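Local structure of taurine dioxygenase (Burkholderia ambifaria, 5VN6) at residues L23-A28 with L50-Q55; V120-D125 with N254-W259. The protein probably catalyses the iron-dependent oxygenation of taurine, as a member of the TfdA dioxygenase family, and holds a magnesium ion in its metal site here. All blocks are in the same frame, centred on the assembly; numbering follows the deposited sequence.

Contact 1 (L23-A28 with L50-Q55); sequences LGVNLA and LFLRDQ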
loop_
_atom_site.group_PDB
_atom_site.type_symbol
_atom_site.label_atom_id
_atom_site.label_comp_id
_atom_site.label_asym_id
_atom_site.label_seq_id
_atom_site.Cartn_x
_atom_site.Cartn_y
_atom_site.Cartn_z
ATOM N N LEU A 23 -8.094 -15.138 -17.718
ATOM C CA LEU A 23 -9.149 -16.125 -17.538
ATOM C C LEU A 23 -9.278 -16.988 -18.787
ATOM O O LEU A 23 -8.983 -16.548 -19.904
ATOM C CB LEU A 23 -10.488 -15.453 -17.235
ATOM C CG LEU A 23 -10.456 -14.581 -15.971
ATOM C CD1 LEU A 23 -11.275 -13.354 -16.185
ATOM C CD2 LEU A 23 -10.995 -15.360 -14.789
ATOM N N GLY A 24 -9.736 -18.223 -18.586
ATOM C CA GLY A 24 -9.788 -19.179 -19.678
ATOM C C GLY A 24 -8.429 -19.516 -20.242
ATOM O O GLY A 24 -8.307 -19.753 -21.447
ATOM N N VAL A 25 -7.395 -19.527 -19.403
ATOM C CA VAL A 25 -6.025 -19.751 -19.840
ATOM C C VAL A 25 -5.410 -20.848 -18.987
ATOM O O VAL A 25 -5.371 -20.740 -17.757
ATOM C CB VAL A 25 -5.168 -18.476 -19.732
ATOM C CG1 VAL A 25 -3.693 -18.828 -19.848
ATOM C CG2 VAL A 25 -5.561 -17.486 -20.789
ATOM N N ASN A 26 -4.895 -21.875 -19.641
ATOM C CA ASN A 26 -4.110 -22.907 -18.984
ATOM C C ASN A 26 -2.667 -22.659 -19.394
ATOM O O ASN A 26 -2.344 -22.720 -20.585
ATOM C CB ASN A 26 -4.557 -24.308 -19.402
ATOM C CG ASN A 26 -3.897 -25.399 -18.580
ATOM O OD1 ASN A 26 -2.747 -25.263 -18.154
ATOM N ND2 ASN A 26 -4.598 -26.518 -18.412
ATOM N N LEU A 27 -1.811 -22.360 -18.412
ATOM C CA LEU A 27 -0.426 -22.029 -18.720
ATOM C C LEU A 27 0.251 -23.164 -19.455
ATOM O O LEU A 27 1.142 -22.921 -20.274
ATOM C CB LEU A 27 0.341 -21.677 -17.442
ATOM C CG LEU A 27 -0.035 -20.310 -16.867
ATOM C CD1 LEU A 27 0.869 -19.935 -15.701
ATOM C CD2 LEU A 27 0.022 -19.246 -17.969
ATOM N N ALA A 28 -0.169 -24.405 -19.185
ATOM C CA ALA A 28 0.397 -25.564 -19.872
ATOM C C ALA A 28 0.236 -25.447 -21.379
ATOM O O ALA A 28 1.115 -25.870 -22.142
ATOM C CB ALA A 28 -0.259 -26.855 -19.377
ATOM N N LEU A 50 0.824 -10.346 -14.305
ATOM C CA LEU A 50 -0.340 -11.128 -14.707
ATOM C C LEU A 50 -0.641 -12.178 -13.645
ATOM O O LEU A 50 0.276 -12.769 -13.072
ATOM C CB LEU A 50 -0.124 -11.812 -16.073
ATOM C CG LEU A 50 0.126 -10.926 -17.299
ATOM C CD1 LEU A 50 0.514 -11.777 -18.526
ATOM C CD2 LEU A 50 -1.103 -10.052 -17.603
ATOM N N PHE A 51 -1.928 -12.400 -13.385
ATOM C CA PHE A 51 -2.383 -13.339 -12.370
ATOM C C PHE A 51 -3.284 -14.399 -12.986
ATOM O O PHE A 51 -4.070 -14.117 -13.899
ATOM C CB PHE A 51 -3.151 -12.621 -11.242
ATOM C CG PHE A 51 -2.378 -11.507 -10.605
ATOM C CD1 PHE A 51 -1.343 -11.783 -9.738
ATOM C CD2 PHE A 51 -2.692 -10.177 -10.876
ATOM C CE1 PHE A 51 -0.632 -10.771 -9.158
ATOM C CE2 PHE A 51 -1.984 -9.155 -10.301
ATOM C CZ PHE A 51 -0.946 -9.444 -9.437
ATOM N N LEU A 52 -3.173 -15.619 -12.476
ATOM C CA LEU A 52 -4.044 -16.702 -12.902
ATOM C C LEU A 52 -4.453 -17.523 -11.689
ATOM O O LEU A 52 -3.650 -17.731 -10.775
ATOM C CB LEU A 52 -3.354 -17.604 -13.933
ATOM C CG LEU A 52 -2.951 -16.976 -15.271
ATOM C CD1 LEU A 52 -1.553 -16.331 -15.225
ATOM C CD2 LEU A 52 -3.016 -18.023 -16.353
ATOM N N ARG A 53 -5.691 -18.004 -11.693
ATOM C CA ARG A 53 -6.189 -18.921 -10.674
ATOM C C ARG A 53 -6.180 -20.342 -11.210
ATOM O O ARG A 53 -6.151 -20.568 -12.421
ATOM C CB ARG A 53 -7.615 -18.558 -10.243
ATOM C CG ARG A 53 -7.781 -17.143 -9.681
ATOM C CD ARG A 53 -7.258 -17.045 -8.256
ATOM N NE ARG A 53 -7.646 -15.782 -7.630
ATOM C CZ ARG A 53 -7.030 -15.249 -6.576
ATOM N NH1 ARG A 53 -5.979 -15.868 -6.039
ATOM N NH2 ARG A 53 -7.446 -14.085 -6.084
ATOM N N ASP A 54 -6.191 -21.299 -10.281
ATOM C CA ASP A 54 -6.446 -22.706 -10.587
ATOM C C ASP A 54 -5.537 -23.226 -11.698
ATOM O O ASP A 54 -5.977 -23.880 -12.648
ATOM C CB ASP A 54 -7.918 -22.900 -10.932
ATOM C CG ASP A 54 -8.817 -22.354 -9.861
ATOM O OD1 ASP A 54 -8.574 -22.698 -8.683
ATOM O OD2 ASP A 54 -9.716 -21.545 -10.181
ATOM N N GLN A 55 -4.244 -22.954 -11.553
ATOM C CA GLN A 55 -3.255 -23.451 -12.502
ATOM C C GLN A 55 -2.770 -24.795 -11.983
ATOM O O GLN A 55 -1.767 -24.892 -11.269
ATOM C CB GLN A 55 -2.123 -22.449 -12.684
ATOM C CG GLN A 55 -2.542 -21.179 -13.416
ATOM C CD GLN A 55 -3.224 -21.479 -14.735
ATOM O OE1 GLN A 55 -2.580 -21.915 -15.704
ATOM N NE2 GLN A 55 -4.535 -21.261 -14.783
#
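The loop that leads from strand 20-23 into helix 27-32 is tied here to the turn following strand 49-52, and the amide of Gln-55 does the tying. The chain of Gln-55 bends at chi2 (-53°), which brings its flat end across to the backbone of 25-27. There Gln-55 OE1 accepts from Leu-27 N at 2.9 Å, a nearly straight bond lying in the plane of the amide carbonyl. On the other branch, Gln-55 NE2 donates to Val-25 O at 3.1 Å, less straight and tilted out of the amide plane. Gln-55 NE2 also donates to Arg-53 O in its own turn, at 2.9 Å and close to the amide plane. Three bonds therefore grip this buried amide and fix its rotation. Leu-27 CG sits against Gln-55 OE1 as well, 3.2 Å away. Beside the amide lies an apolar patch: Leu-52 CD2 touches two methyls, 3.6 Å from Val-25 CG1 and 3.7 Å from Leu-27 CD2. Leu-27 and Leu-52 meet tip to tip, while Val-25 crosses Leu-52 obliquely. Asn-26 has CG anti to its backbone N (chi1 -171°), so OD1 turns back to accept from Ala-28 N at 2.9 Å, the donor standing above the carbonyl plane. That bond is characteristic of an asparagine N-cap, here at the start of helix 27-32.

Contact 2 (V120-D125 with N254-W259); sequences VLRCID and NSVAIW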
loop_
_atom_site.group_PDB
_atom_site.type_symbol
_atom_site.label_atom_id
_atom_site.label_comp_id
_atom_site.label_asym_id
_atom_site.label_seq_id
_atom_site.Cartn_x
_atom_site.Cartn_y
_atom_site.Cartn_z
ATOM N N VAL A 120 7.957 -16.387 -12.643
ATOM C CA VAL A 120 6.674 -17.084 -12.641
ATOM C C VAL A 120 6.557 -17.788 -11.300
ATOM O O VAL A 120 7.309 -18.729 -11.019
ATOM C CB VAL A 120 6.535 -18.087 -13.792
ATOM C CG1 VAL A 120 5.176 -18.772 -13.694
ATOM C CG2 VAL A 120 6.740 -17.407 -15.165
ATOM N N LEU A 121 5.614 -17.342 -10.478
ATOM C CA LEU A 121 5.499 -17.745 -9.083
ATOM C C LEU A 121 4.173 -18.459 -8.870
ATOM O O LEU A 121 3.120 -17.920 -9.219
ATOM C CB LEU A 121 5.601 -16.516 -8.169
ATOM C CG LEU A 121 5.434 -16.748 -6.658
ATOM C CD1 LEU A 121 6.493 -17.714 -6.131
ATOM C CD2 LEU A 121 5.471 -15.436 -5.875
ATOM N N ARG A 122 4.215 -19.670 -8.306
ATOM C CA ARG A 122 3.002 -20.441 -8.060
ATOM C C ARG A 122 2.848 -20.745 -6.573
ATOM O O ARG A 122 3.811 -21.118 -5.897
ATOM C CB ARG A 122 2.978 -21.763 -8.864
ATOM C CG ARG A 122 1.716 -22.575 -8.570
ATOM C CD ARG A 122 1.387 -23.650 -9.584
ATOM N NE ARG A 122 2.237 -24.811 -9.429
ATOM C CZ ARG A 122 1.858 -26.060 -9.662
ATOM N NH1 ARG A 122 0.613 -26.328 -10.051
ATOM N NH2 ARG A 122 2.739 -27.041 -9.503
ATOM N N CYS A 123 1.627 -20.601 -6.065
ATOM C CA CYS A 123 1.329 -20.954 -4.680
ATOM C C CYS A 123 0.893 -22.409 -4.635
ATOM O O CYS A 123 -0.098 -22.781 -5.269
ATOM C CB CYS A 123 0.234 -20.054 -4.104
ATOM S SG CYS A 123 -0.237 -20.448 -2.385
ATOM N N ILE A 124 1.599 -23.215 -3.846
ATOM C CA ILE A 124 1.295 -24.632 -3.731
ATOM C C ILE A 124 0.267 -24.839 -2.626
ATOM O O ILE A 124 -0.842 -25.329 -2.872
ATOM C CB ILE A 124 2.571 -25.452 -3.467
ATOM C CG1 ILE A 124 3.622 -25.179 -4.555
ATOM C CG2 ILE A 124 2.233 -26.931 -3.401
ATOM C CD1 ILE A 124 3.127 -25.402 -5.980
ATOM N N ASP A 125 0.639 -24.499 -1.393
ATOM C CA ASP A 125 -0.285 -24.518 -0.270
ATOM C C ASP A 125 0.031 -23.340 0.640
ATOM O O ASP A 125 1.125 -22.770 0.598
ATOM C CB ASP A 125 -0.212 -25.843 0.510
ATOM N N ASN A 254 -2.627 -23.097 -6.078
ATOM C CA ASN A 254 -2.360 -23.137 -7.518
ATOM C C ASN A 254 -2.616 -21.807 -8.216
ATOM O O ASN A 254 -2.860 -21.781 -9.430
ATOM C CB ASN A 254 -3.145 -24.253 -8.210
ATOM C CG ASN A 254 -2.618 -25.617 -7.858
ATOM O OD1 ASN A 254 -1.433 -25.766 -7.555
ATOM N ND2 ASN A 254 -3.479 -26.622 -7.911
ATOM N N SER A 255 -2.565 -20.703 -7.478
ATOM C CA SER A 255 -2.545 -19.384 -8.090
ATOM C C SER A 255 -1.130 -19.076 -8.579
ATOM O O SER A 255 -0.139 -19.546 -8.010
ATOM C CB SER A 255 -2.999 -18.315 -7.090
ATOM O OG SER A 255 -4.403 -18.359 -6.863
ATOM N N VAL A 256 -1.042 -18.282 -9.647
ATOM C CA VAL A 256 0.223 -17.978 -10.304
ATOM C C VAL A 256 0.298 -16.477 -10.553
ATOM O O VAL A 256 -0.707 -15.847 -10.912
ATOM C CB VAL A 256 0.377 -18.783 -11.622
ATOM C CG1 VAL A 256 1.598 -18.335 -12.426
ATOM C CG2 VAL A 256 0.473 -20.269 -11.328
ATOM N N ALA A 257 1.478 -15.900 -10.310
ATOM C CA ALA A 257 1.813 -14.532 -10.696
ATOM C C ALA A 257 2.967 -14.578 -11.688
ATOM O O ALA A 257 3.941 -15.311 -11.479
ATOM C CB ALA A 257 2.215 -13.666 -9.500
ATOM N N ILE A 258 2.850 -13.808 -12.766
ATOM C CA ILE A 258 3.933 -13.592 -13.720
ATOM C C ILE A 258 4.204 -12.098 -13.740
ATOM O O ILE A 258 3.285 -11.316 -14.007
ATOM C CB ILE A 258 3.558 -14.063 -15.141
ATOM C CG1 ILE A 258 2.905 -15.449 -15.139
ATOM C CG2 ILE A 258 4.776 -13.982 -16.066
ATOM C CD1 ILE A 258 2.060 -15.730 -16.390
ATOM N N TRP A 259 5.452 -11.689 -13.493
ATOM C CA TRP A 259 5.710 -10.253 -13.496
ATOM C C TRP A 259 7.013 -9.879 -14.187
ATOM O O TRP A 259 7.980 -10.656 -14.235
ATOM C CB TRP A 259 5.688 -9.647 -12.082
ATOM C CG TRP A 259 6.821 -10.005 -11.159
ATOM C CD1 TRP A 259 7.986 -9.307 -10.962
ATOM C CD2 TRP A 259 6.850 -11.107 -10.239
ATOM N NE1 TRP A 259 8.755 -9.937 -9.999
ATOM C CE2 TRP A 259 8.074 -11.034 -9.534
ATOM C CE3 TRP A 259 5.962 -12.156 -9.954
ATOM C CZ2 TRP A 259 8.432 -11.973 -8.556
ATOM C CZ3 TRP A 259 6.313 -13.082 -8.980
ATOM C CH2 TRP A 259 7.545 -12.984 -8.294
#
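Strands 120-125 and 256-259 run antiparallel, their axes 4.6 Å apart at closest approach and their directions 166° apart. Leu-121 and Ala-257 form a hydrogen-bonded pair, each N donating to the other's O at 2.8 Å, with the non-hydrogen-bonded pairs Val-120/Ile-258 and Arg-122/Val-256 on either side. Further along, Cys-123 N gives a nearly straight bond to Ser-255 O and Asn-254 N a more bent one to Cys-123 O. Val-120, Arg-122, Val-256 and Ile-258 share one face. Val-120 spreads its two methyls over both partners there, CG1 lying 3.8 Å from Val-256 CG1 and CG2 4.0 Å from Ile-258 CG2, the latter side by side. The aliphatic part of Arg-122 crosses Val-256 obliquely, CG packing 3.8 Å from Val-256 CG2. A bend at chi3 (77°) then sets the guanidinium alongside the Asn-254 amide, their planes 15° apart. Its NH1 is hydrogen-bonded to Gln-55 O rather than to Asn-254 OD1. On the other face Leu-121 CB meets the edge of the Trp-259 indole at CZ3, 3.6 Å away and near the ring plane. Helix 59-67 covers the Val-120 face, with Phe-65 against Val-120 and Ile-258, and His-62 NE2 is hydrogen-bonded to Val-120 O. Strand 278-284 flanks 120-125 along its far edge, where Ile-124 and Asp-125 both face Arg-278 in a classic beta bulge, and strand 49-52 borders 256-259.

The two contacts, with centres 10 Å apart, meet along one seam of the mixed sheet, where strand 49-52 of contact 1 neighbours strand 256-260 of contact 2. Backbone bonds probably stitch it at both ends: Leu-50 N lies 2.7 Å from Ile-258 O, and Gln-55 N 2.8 Å from Asn-254 O. Between them Val-256 joins the apolar layers, its CG1 3.7 Å from Leu-27 CD1 and its CG2 equally far from Gln-55 CB. Contact 1 is remote from the metal. In contact 2, the side chain of Trp-259 comes within about 5 Å of the magnesium ion and about 4 Å of the side chains of its ligands Asp-108 and His-266.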